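Local coordinates for protein isochorismatase hydrolase (Alkaliphilus metalliredigens, PDB 3HB7) that is probably a hydrolase of the isochorismatase family, its substrate not specified, at residues 7-13 against 52-58; 120-126 against 146-151; 95-99 against 110-114. All blocks are in the same frame, centred on the assembly; numbering follows the deposited sequence.

How the contacts relate
Starting at the N terminus, strand 8-13 enters the middle of the parallel sheet. The chain leaves it, passes through helix 35-47 and comes back as strand 53-60, where contact 1 closes the loop. Contact 3 follows as a short closure, fastening the outermost strand 96-100 to helix 111-117. The chain next places strand 122-126 on the other flank of strand 8-13, and contact 2 closes the last loop through helix 133-143. The three closures run in series; none nests in or crosses another. They still touch: H57 exchanges backbone hydrogen bonds with Y96 and V98, strand 8-13 bonds to strand 122-126, and D112 meets the hydroxyl of Y146.

Contact 1 of 3, residues 7-13 against 52-58; sequences KHAILVI and DIHLVHI
The imidazole of H54 is approached obliquely by K7, whose extended chain brings CE to 3.7 Å from H54 NE2. H54 ND1 bonds to the hydroxyl of Y114, and NE2 weakly to D51 O. The imidazole of H57 has V12 CB obliquely beside it, 4.4 Å from ND1. That nitrogen is buried without a polar partner, while NE2 bonds to E95. The H8 ring packs edge-to-face with W186, its ND1 bonded to the Y182 hydroxyl. The two backbones run parallel, paired residue for residue from H8 with I53 to I13 with I58, their axes 25° apart. Six backbone hydrogen bonds alternate along them, from H8 N to D52 O (2.9 Å) through to I58 N to V12 O. These are the first two strands of the parallel sheet in the family's alpha/beta fold, connected through helix 35-47. On the face carrying I10, I53 and L55, I10 CD1 meets I53 CG2 at 3.7 Å and I10 CB meets L55 CD2; F42, W44 and Y182 cover it. On the other face L11 and V56 lie side by side, L11 CD2 3.6 Å from V56 CB. I58 CG1, anti to its carbonyl carbon (chi1 -59°), carries CD1 to L11 CB.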
loop_
_atom_site.group_PDB
_atom_site.type_symbol
_atom_site.label_atom_id
_atom_site.label_comp_id
_atom_site.label_asym_id
_atom_site.label_seq_id
_atom_site.Cartn_x
_atom_site.Cartn_y
_atom_site.Cartn_z
ATOM N N LYS E 7 13.187 -50.173 -22.180
ATOM C CA LYS E 7 12.602 -49.522 -23.324
ATOM C C LYS E 7 11.922 -48.249 -22.905
ATOM O O LYS E 7 11.261 -48.210 -21.919
ATOM C CB LYS E 7 11.606 -50.445 -23.983
ATOM C CG LYS E 7 11.917 -50.776 -25.390
ATOM C CD LYS E 7 10.764 -51.466 -26.018
ATOM C CE LYS E 7 11.024 -51.758 -27.461
ATOM N NZ LYS E 7 10.115 -52.807 -27.973
ATOM N N HIS E 8 12.082 -47.216 -23.697
ATOM C CA HIS E 8 11.660 -45.887 -23.354
ATOM C C HIS E 8 10.758 -45.296 -24.398
ATOM O O HIS E 8 10.938 -45.506 -25.571
ATOM C CB HIS E 8 12.852 -44.964 -23.279
ATOM C CG HIS E 8 13.664 -45.115 -22.046
ATOM N ND1 HIS E 8 14.525 -44.142 -21.615
ATOM C CD2 HIS E 8 13.764 -46.129 -21.165
ATOM C CE1 HIS E 8 15.120 -44.548 -20.516
ATOM N NE2 HIS E 8 14.672 -45.749 -20.221
ATOM N N ALA E 9 9.801 -44.510 -23.936
ATOM C CA ALA E 9 8.992 -43.691 -24.800
ATOM C C ALA E 9 9.195 -42.247 -24.442
ATOM O O ALA E 9 9.184 -41.870 -23.297
ATOM C CB ALA E 9 7.573 -44.054 -24.678
ATOM N N ILE E 10 9.378 -41.432 -25.446
ATOM C CA ILE E 10 9.571 -40.040 -25.229
ATOM C C ILE E 10 8.349 -39.360 -25.724
ATOM O O ILE E 10 8.013 -39.482 -26.864
ATOM C CB ILE E 10 10.770 -39.558 -26.015
ATOM C CG1 ILE E 10 12.004 -40.273 -25.512
ATOM C CG2 ILE E 10 10.946 -38.075 -25.891
ATOM C CD1 ILE E 10 13.234 -39.837 -26.144
ATOM N N LEU E 11 7.684 -38.635 -24.846
ATOM C CA LEU E 11 6.438 -38.004 -25.194
ATOM C C LEU E 11 6.665 -36.560 -25.523
ATOM O O LEU E 11 7.173 -35.824 -24.746
ATOM C CB LEU E 11 5.442 -38.138 -24.057
ATOM C CG LEU E 11 5.362 -39.544 -23.508
ATOM C CD1 LEU E 11 4.475 -39.646 -22.323
ATOM C CD2 LEU E 11 4.914 -40.464 -24.544
ATOM N N VAL E 12 6.275 -36.164 -26.706
ATOM C CA VAL E 12 6.486 -34.822 -27.115
ATOM C C VAL E 12 5.159 -34.148 -27.082
ATOM O O VAL E 12 4.277 -34.478 -27.820
ATOM C CB VAL E 12 7.083 -34.795 -28.502
ATOM C CG1 VAL E 12 7.396 -33.420 -28.908
ATOM C CG2 VAL E 12 8.295 -35.610 -28.528
ATOM N N ILE E 13 5.032 -33.201 -26.176
ATOM C CA ILE E 13 3.741 -32.696 -25.816
ATOM C C ILE E 13 3.447 -31.319 -26.301
ATOM O O ILE E 13 4.009 -30.367 -25.875
ATOM C CB ILE E 13 3.565 -32.730 -24.306
ATOM C CG1 ILE E 13 3.491 -34.160 -23.821
ATOM C CG2 ILE E 13 2.340 -32.031 -23.922
ATOM C CD1 ILE E 13 4.030 -34.339 -22.501
ATOM N N ASP E 52 14.971 -49.373 -29.008
ATOM C CA ASP E 52 14.928 -49.136 -27.586
ATOM C C ASP E 52 14.125 -47.903 -27.198
ATOM O O ASP E 52 13.494 -47.884 -26.174
ATOM C CB ASP E 52 16.341 -49.075 -27.022
ATOM C CG ASP E 52 16.947 -50.426 -26.851
ATOM O OD1 ASP E 52 16.390 -51.390 -27.384
ATOM O OD2 ASP E 52 17.977 -50.530 -26.187
ATOM N N ILE E 53 14.179 -46.877 -28.032
ATOM C CA ILE E 53 13.519 -45.630 -27.747
ATOM C C ILE E 53 12.540 -45.141 -28.794
ATOM O O ILE E 53 12.900 -44.911 -29.916
ATOM C CB ILE E 53 14.539 -44.575 -27.492
ATOM C CG1 ILE E 53 15.324 -44.983 -26.258
ATOM C CG2 ILE E 53 13.869 -43.268 -27.296
ATOM C CD1 ILE E 53 16.679 -44.428 -26.157
ATOM N N HIS E 54 11.291 -44.962 -28.385
ATOM C CA HIS E 54 10.230 -44.550 -29.272
ATOM C C HIS E 54 9.893 -43.097 -29.109
ATOM O O HIS E 54 10.011 -42.560 -28.049
ATOM C CB HIS E 54 8.964 -45.310 -28.976
ATOM C CG HIS E 54 9.058 -46.780 -29.194
ATOM N ND1 HIS E 54 7.982 -47.537 -29.588
ATOM C CD2 HIS E 54 10.083 -47.641 -29.043
ATOM C CE1 HIS E 54 8.342 -48.796 -29.685
ATOM N NE2 HIS E 54 9.613 -48.887 -29.361
ATOM N N LEU E 55 9.416 -42.489 -30.174
ATOM C CA LEU E 55 8.921 -41.145 -30.135
ATOM C C LEU E 55 7.416 -41.202 -30.239
ATOM O O LEU E 55 6.896 -41.863 -31.103
ATOM C CB LEU E 55 9.440 -40.372 -31.321
ATOM C CG LEU E 55 10.785 -39.694 -31.229
ATOM C CD1 LEU E 55 10.867 -38.609 -32.255
ATOM C CD2 LEU E 55 10.994 -39.161 -29.869
ATOM N N VAL E 56 6.732 -40.520 -29.331
ATOM C CA VAL E 56 5.291 -40.403 -29.328
ATOM C C VAL E 56 4.933 -38.940 -29.358
ATOM O O VAL E 56 5.396 -38.186 -28.560
ATOM C CB VAL E 56 4.724 -41.026 -28.083
ATOM C CG1 VAL E 56 3.254 -41.093 -28.140
ATOM C CG2 VAL E 56 5.287 -42.352 -27.877
ATOM N N HIS E 57 4.103 -38.534 -30.288
ATOM C CA HIS E 57 3.746 -37.137 -30.395
ATOM C C HIS E 57 2.319 -36.901 -29.953
ATOM O O HIS E 57 1.403 -37.530 -30.424
ATOM C CB HIS E 57 3.910 -36.631 -31.818
ATOM C CG HIS E 57 5.192 -37.035 -32.467
ATOM N ND1 HIS E 57 6.258 -36.180 -32.598
ATOM C CD2 HIS E 57 5.571 -38.195 -33.039
ATOM C CE1 HIS E 57 7.245 -36.806 -33.195
ATOM N NE2 HIS E 57 6.855 -38.030 -33.471
ATOM N N ILE E 58 2.152 -35.982 -29.028
ATOM C CA ILE E 58 0.872 -35.746 -28.441
ATOM C C ILE E 58 0.367 -34.372 -28.750
ATOM O O ILE E 58 1.008 -33.396 -28.475
ATOM C CB ILE E 58 0.946 -35.988 -26.964
ATOM C CG1 ILE E 58 1.390 -37.413 -26.751
ATOM C CG2 ILE E 58 -0.389 -35.801 -26.341
ATOM C CD1 ILE E 58 1.851 -37.686 -25.446
#

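Contact 2 of 3, residues 120-126 against 146-151; sequences IDTVVLT and YKVITL
Y146 lays its ring beside the turn that leads into strand 122-126: Y146 CE1 comes to 3.6 Å from I120 O, and D121 O sits at the ring edge, near its plane. V123 crosses the tyrosine side chain at about a right angle, touching CB with its CG1, and the phenol oxygen hydrogen-bonds to D112 OD1. At K147 the backbone pairing begins, N donating to D121 O and O accepting from V123 N, the latter 2.8 Å long and nearly straight on to the carbonyl. The lysine chain, bent at chi2 and chi3 (83°), passes over T122, with K147 CB 3.4 Å from T122 OG1; that hydroxyl donates to D121 OD2 from above the carboxylate plane. V148 turns to the opposite face, with V123 and L125. Its CG1, anti to the backbone N (chi1 -168°), is pressed tightly to 3.4 Å from L125 CD2, while A138 and A141 of helix 133-143 pack over V148. I149 returns to the face of T122 and V124: I149 CB lies 3.8 Å from V124 CB, and its backbone bonds both V123 O and L125 N. The hydroxyls of T150 and T174 are hydrogen-bonded. L151 N makes a weak bond of 3.3 Å to L125 O, and L151 CD2 rests 3.5 Å from T126 CG2; T126 OG1 hydrogen-bonds to L11 O, on the strand at the other side. Parallel pairing with helix 133-143 between the strands makes this a beta-alpha-beta unit. The pairing rests on four backbone bonds, a weak fifth and branched apolar side chains. Charges keep to the D121 and K147 end, where attraction across 5.2 Å from D121 OD1 to K147 NZ is probably modest, and K147 NZ also has a long, weak pairing with D191.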
loop_
_atom_site.group_PDB
_atom_site.type_symbol
_atom_site.label_atom_id
_atom_site.label_comp_id
_atom_site.label_asym_id
_atom_site.label_seq_id
_atom_site.Cartn_x
_atom_site.Cartn_y
_atom_site.Cartn_z
ATOM N N ILE E 120 7.115 -50.869 -22.861
ATOM C CA ILE E 120 7.858 -49.719 -22.420
ATOM C C ILE E 120 7.733 -49.507 -20.952
ATOM O O ILE E 120 6.661 -49.568 -20.410
ATOM C CB ILE E 120 7.364 -48.526 -23.115
ATOM C CG1 ILE E 120 7.630 -48.710 -24.589
ATOM C CG2 ILE E 120 8.054 -47.333 -22.612
ATOM C CD1 ILE E 120 7.810 -47.494 -25.303
ATOM N N ASP E 121 8.862 -49.315 -20.297
ATOM C CA ASP E 121 8.857 -49.112 -18.865
ATOM C C ASP E 121 9.135 -47.703 -18.394
ATOM O O ASP E 121 9.032 -47.420 -17.237
ATOM C CB ASP E 121 9.759 -50.128 -18.155
ATOM C CG ASP E 121 11.229 -49.950 -18.470
ATOM O OD1 ASP E 121 11.973 -50.914 -18.313
ATOM O OD2 ASP E 121 11.654 -48.871 -18.864
ATOM N N THR E 122 9.516 -46.840 -19.297
ATOM C CA THR E 122 9.885 -45.519 -18.905
ATOM C C THR E 122 9.369 -44.505 -19.864
ATOM O O THR E 122 9.482 -44.662 -21.037
ATOM C CB THR E 122 11.402 -45.403 -18.831
ATOM O OG1 THR E 122 11.857 -46.122 -17.701
ATOM C CG2 THR E 122 11.833 -43.992 -18.679
ATOM N N VAL E 123 8.833 -43.425 -19.349
ATOM C CA VAL E 123 8.422 -42.350 -20.204
ATOM C C VAL E 123 9.224 -41.129 -19.888
ATOM O O VAL E 123 9.509 -40.868 -18.760
ATOM C CB VAL E 123 6.912 -42.051 -20.099
ATOM C CG1 VAL E 123 6.141 -43.307 -20.009
ATOM C CG2 VAL E 123 6.621 -41.196 -18.947
ATOM N N VAL E 124 9.616 -40.401 -20.906
ATOM C CA VAL E 124 10.378 -39.201 -20.692
ATOM C C VAL E 124 9.720 -38.001 -21.335
ATOM O O VAL E 124 9.254 -38.071 -22.431
ATOM C CB VAL E 124 11.872 -39.360 -21.099
ATOM C CG1 VAL E 124 12.273 -40.795 -21.201
ATOM C CG2 VAL E 124 12.183 -38.618 -22.329
ATOM N N LEU E 125 9.692 -36.892 -20.628
ATOM C CA LEU E 125 8.796 -35.802 -20.946
ATOM C C LEU E 125 9.420 -34.621 -21.613
ATOM O O LEU E 125 10.407 -34.112 -21.159
ATOM C CB LEU E 125 8.108 -35.312 -19.684
ATOM C CG LEU E 125 6.955 -36.113 -19.143
ATOM C CD1 LEU E 125 6.076 -36.412 -20.248
ATOM C CD2 LEU E 125 7.440 -37.355 -18.537
ATOM N N THR E 126 8.797 -34.175 -22.684
ATOM C CA THR E 126 9.265 -33.045 -23.429
ATOM C C THR E 126 8.110 -32.227 -23.898
ATOM O O THR E 126 7.048 -32.720 -24.077
ATOM C CB THR E 126 10.101 -33.479 -24.636
ATOM O OG1 THR E 126 9.308 -34.240 -25.525
ATOM C CG2 THR E 126 11.253 -34.310 -24.195
ATOM N N TYR E 146 4.663 -46.452 -14.547
ATOM C CA TYR E 146 5.776 -46.185 -15.403
ATOM C C TYR E 146 6.815 -45.433 -14.623
ATOM O O TYR E 146 6.513 -44.831 -13.625
ATOM C CB TYR E 146 5.339 -45.376 -16.602
ATOM C CG TYR E 146 4.381 -46.107 -17.467
ATOM C CD1 TYR E 146 4.698 -47.329 -17.974
ATOM C CD2 TYR E 146 3.153 -45.606 -17.751
ATOM C CE1 TYR E 146 3.829 -48.012 -18.738
ATOM C CE2 TYR E 146 2.294 -46.281 -18.516
ATOM C CZ TYR E 146 2.635 -47.484 -19.004
ATOM O OH TYR E 146 1.785 -48.190 -19.763
ATOM N N LYS E 147 8.043 -45.465 -15.104
ATOM C CA LYS E 147 9.121 -44.693 -14.558
ATOM C C LYS E 147 9.148 -43.449 -15.366
ATOM O O LYS E 147 8.958 -43.512 -16.534
ATOM C CB LYS E 147 10.430 -45.428 -14.733
ATOM C CG LYS E 147 10.778 -46.288 -13.577
ATOM C CD LYS E 147 11.477 -47.512 -14.027
ATOM C CE LYS E 147 12.928 -47.243 -14.241
ATOM N NZ LYS E 147 13.737 -48.447 -14.038
ATOM N N VAL E 148 9.371 -42.315 -14.732
ATOM C CA VAL E 148 9.254 -41.034 -15.394
ATOM C C VAL E 148 10.507 -40.201 -15.370
ATOM O O VAL E 148 11.095 -40.013 -14.357
ATOM C CB VAL E 148 8.122 -40.206 -14.771
ATOM C CG1 VAL E 148 7.810 -39.036 -15.597
ATOM C CG2 VAL E 148 6.914 -41.036 -14.569
ATOM N N ILE E 149 10.879 -39.678 -16.515
ATOM C CA ILE E 149 11.995 -38.788 -16.624
ATOM C C ILE E 149 11.527 -37.487 -17.217
ATOM O O ILE E 149 10.767 -37.475 -18.139
ATOM C CB ILE E 149 13.109 -39.396 -17.492
ATOM C CG1 ILE E 149 13.898 -40.398 -16.698
ATOM C CG2 ILE E 149 14.078 -38.392 -17.929
ATOM C CD1 ILE E 149 14.601 -41.347 -17.541
ATOM N N THR E 150 11.996 -36.382 -16.669
ATOM C CA THR E 150 11.638 -35.074 -17.166
ATOM C C THR E 150 12.869 -34.374 -17.660
ATOM O O THR E 150 13.824 -34.242 -16.943
ATOM C CB THR E 150 11.089 -34.181 -16.067
ATOM O OG1 THR E 150 10.139 -34.880 -15.291
ATOM C CG2 THR E 150 10.454 -33.003 -16.646
ATOM N N LEU E 151 12.822 -33.874 -18.872
ATOM C CA LEU E 151 13.971 -33.243 -19.444
ATOM C C LEU E 151 13.913 -31.757 -19.244
ATOM O O LEU E 151 13.141 -31.088 -19.870
ATOM C CB LEU E 151 14.012 -33.534 -20.924
ATOM C CG LEU E 151 14.900 -34.643 -21.438
ATOM C CD1 LEU E 151 15.081 -35.695 -20.442
ATOM C CD2 LEU E 151 14.333 -35.198 -22.685
#

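Contact 3 of 3, residues 95-99 against 110-114; sequences EYIVQ and DLDLY
Segment 95-99 passes beside the first turn of helix 111-117, its backbone held off by side chains: V98 CA stands 6.7 Å from L111 CA, and Y96 CA 8.6 Å from Y114 CA. Two tyrosine rings fill much of the gap. Y96 and Y114 slide past each other in an offset stack, centroids 4.5 Å apart and planes at 12°, with Y114 CD1 over one face of Y96 toward its rim. Y96 CG, anti to the backbone N (chi1 -154°), lays the ring over Y114 and puts its hydroxyl at D110; Y114 OH hydrogen-bonds to H54 on strand 53-60. The stack joins the edge strand of the alpha/beta sheet within this chain, 96-100, to the helix that follows it. D110 holds the N-cap position, yet its side chain makes no capping bond; its backbone O accepts from Y114 N, and its OD1 takes the hydroxyl of Y96 through the syn lone pair at 2.7 Å. A water donates to D110 OD2 (2.8 Å) and to I97 O, with a weak third bond to Y96 OH, linking carboxylate, phenol and strand backbone. Deeper in, V98 CG2 meets L111 CD1 at 4.3 Å, with V56 touching V98 and F106 touching L111.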
loop_
_atom_site.group_PDB
_atom_site.type_symbol
_atom_site.label_atom_id
_atom_site.label_comp_id
_atom_site.label_asym_id
_atom_site.label_seq_id
_atom_site.Cartn_x
_atom_site.Cartn_y
_atom_site.Cartn_z
ATOM N N GLU E 95 6.149 -43.083 -36.309
ATOM C CA GLU E 95 6.007 -42.649 -34.947
ATOM C C GLU E 95 4.565 -42.392 -34.529
ATOM O O GLU E 95 3.809 -41.738 -35.215
ATOM C CB GLU E 95 6.873 -41.434 -34.738
ATOM C CG GLU E 95 8.188 -41.588 -35.394
ATOM C CD GLU E 95 9.003 -40.349 -35.379
ATOM O OE1 GLU E 95 8.469 -39.274 -35.630
ATOM O OE2 GLU E 95 10.193 -40.459 -35.123
ATOM N N TYR E 96 4.201 -42.948 -33.388
ATOM C CA TYR E 96 2.839 -42.889 -32.895
ATOM C C TYR E 96 2.361 -41.501 -32.548
ATOM O O TYR E 96 3.097 -40.682 -32.062
ATOM C CB TYR E 96 2.650 -43.816 -31.705
ATOM C CG TYR E 96 1.235 -44.257 -31.562
ATOM C CD1 TYR E 96 0.627 -44.951 -32.567
ATOM C CD2 TYR E 96 0.489 -43.953 -30.442
ATOM C CE1 TYR E 96 -0.641 -45.340 -32.476
ATOM C CE2 TYR E 96 -0.793 -44.357 -30.337
ATOM C CZ TYR E 96 -1.362 -45.052 -31.370
ATOM O OH TYR E 96 -2.649 -45.479 -31.355
ATOM N N ILE E 97 1.099 -41.262 -32.814
ATOM C CA ILE E 97 0.478 -40.012 -32.493
ATOM C C ILE E 97 -0.711 -40.210 -31.572
ATOM O O ILE E 97 -1.498 -41.085 -31.782
ATOM C CB ILE E 97 0.077 -39.279 -33.754
ATOM C CG1 ILE E 97 1.312 -39.044 -34.602
ATOM C CG2 ILE E 97 -0.554 -37.967 -33.439
ATOM C CD1 ILE E 97 1.034 -38.443 -35.891
ATOM N N VAL E 98 -0.816 -39.385 -30.545
ATOM C CA VAL E 98 -1.962 -39.395 -29.679
ATOM C C VAL E 98 -2.647 -38.060 -29.674
ATOM O O VAL E 98 -2.029 -37.051 -29.518
ATOM C CB VAL E 98 -1.588 -39.721 -28.263
ATOM C CG1 VAL E 98 -2.813 -39.937 -27.437
ATOM C CG2 VAL E 98 -0.742 -40.897 -28.215
ATOM N N GLN E 99 -3.953 -38.075 -29.814
ATOM C CA GLN E 99 -4.730 -36.873 -29.701
ATOM C C GLN E 99 -5.511 -36.828 -28.419
ATOM O O GLN E 99 -6.181 -37.748 -28.076
ATOM C CB GLN E 99 -5.661 -36.747 -30.865
ATOM C CG GLN E 99 -4.950 -36.799 -32.153
ATOM C CD GLN E 99 -5.617 -37.677 -33.137
ATOM O OE1 GLN E 99 -6.278 -37.193 -34.032
ATOM N NE2 GLN E 99 -5.468 -38.973 -32.984
ATOM N N ASP E 110 -5.460 -43.628 -25.766
ATOM C CA ASP E 110 -4.892 -44.943 -25.812
ATOM C C ASP E 110 -3.388 -44.961 -25.539
ATOM O O ASP E 110 -2.731 -45.905 -25.830
ATOM C CB ASP E 110 -5.226 -45.608 -27.115
ATOM C CG ASP E 110 -4.446 -45.064 -28.249
ATOM O OD1 ASP E 110 -3.961 -45.829 -29.022
ATOM O OD2 ASP E 110 -4.301 -43.869 -28.367
ATOM N N LEU E 111 -2.868 -43.908 -24.943
ATOM C CA LEU E 111 -1.454 -43.811 -24.692
ATOM C C LEU E 111 -0.938 -44.919 -23.794
ATOM O O LEU E 111 0.076 -45.461 -24.067
ATOM C CB LEU E 111 -1.112 -42.455 -24.105
ATOM C CG LEU E 111 0.287 -42.195 -23.575
ATOM C CD1 LEU E 111 1.269 -42.317 -24.646
ATOM C CD2 LEU E 111 0.448 -40.853 -22.933
ATOM N N ASP E 112 -1.646 -45.256 -22.740
ATOM C CA ASP E 112 -1.255 -46.342 -21.880
ATOM C C ASP E 112 -1.257 -47.660 -22.631
ATOM O O ASP E 112 -0.372 -48.455 -22.455
ATOM C CB ASP E 112 -2.169 -46.426 -20.674
ATOM C CG ASP E 112 -1.713 -47.417 -19.658
ATOM O OD1 ASP E 112 -0.551 -47.430 -19.306
ATOM O OD2 ASP E 112 -2.527 -48.192 -19.180
ATOM N N LEU E 113 -2.251 -47.884 -23.468
ATOM C CA LEU E 113 -2.310 -49.111 -24.210
ATOM C C LEU E 113 -1.121 -49.248 -25.131
ATOM O O LEU E 113 -0.537 -50.267 -25.188
ATOM C CB LEU E 113 -3.604 -49.242 -25.003
ATOM C CG LEU E 113 -3.699 -50.512 -25.838
ATOM C CD1 LEU E 113 -3.784 -51.731 -25.012
ATOM C CD2 LEU E 113 -4.827 -50.449 -26.762
ATOM N N TYR E 114 -0.744 -48.194 -25.816
ATOM C CA TYR E 114 0.392 -48.249 -26.680
ATOM C C TYR E 114 1.651 -48.556 -25.905
ATOM O O TYR E 114 2.451 -49.336 -26.336
ATOM C CB TYR E 114 0.553 -46.939 -27.402
ATOM C CG TYR E 114 1.824 -46.805 -28.176
ATOM C CD1 TYR E 114 1.875 -47.121 -29.509
ATOM C CD2 TYR E 114 2.958 -46.337 -27.585
ATOM C CE1 TYR E 114 3.017 -46.994 -30.217
ATOM C CE2 TYR E 114 4.103 -46.204 -28.283
ATOM C CZ TYR E 114 4.139 -46.534 -29.605
ATOM O OH TYR E 114 5.295 -46.403 -30.317
HETATM O O HOH W 1 -3.748 -42.719 -30.823
#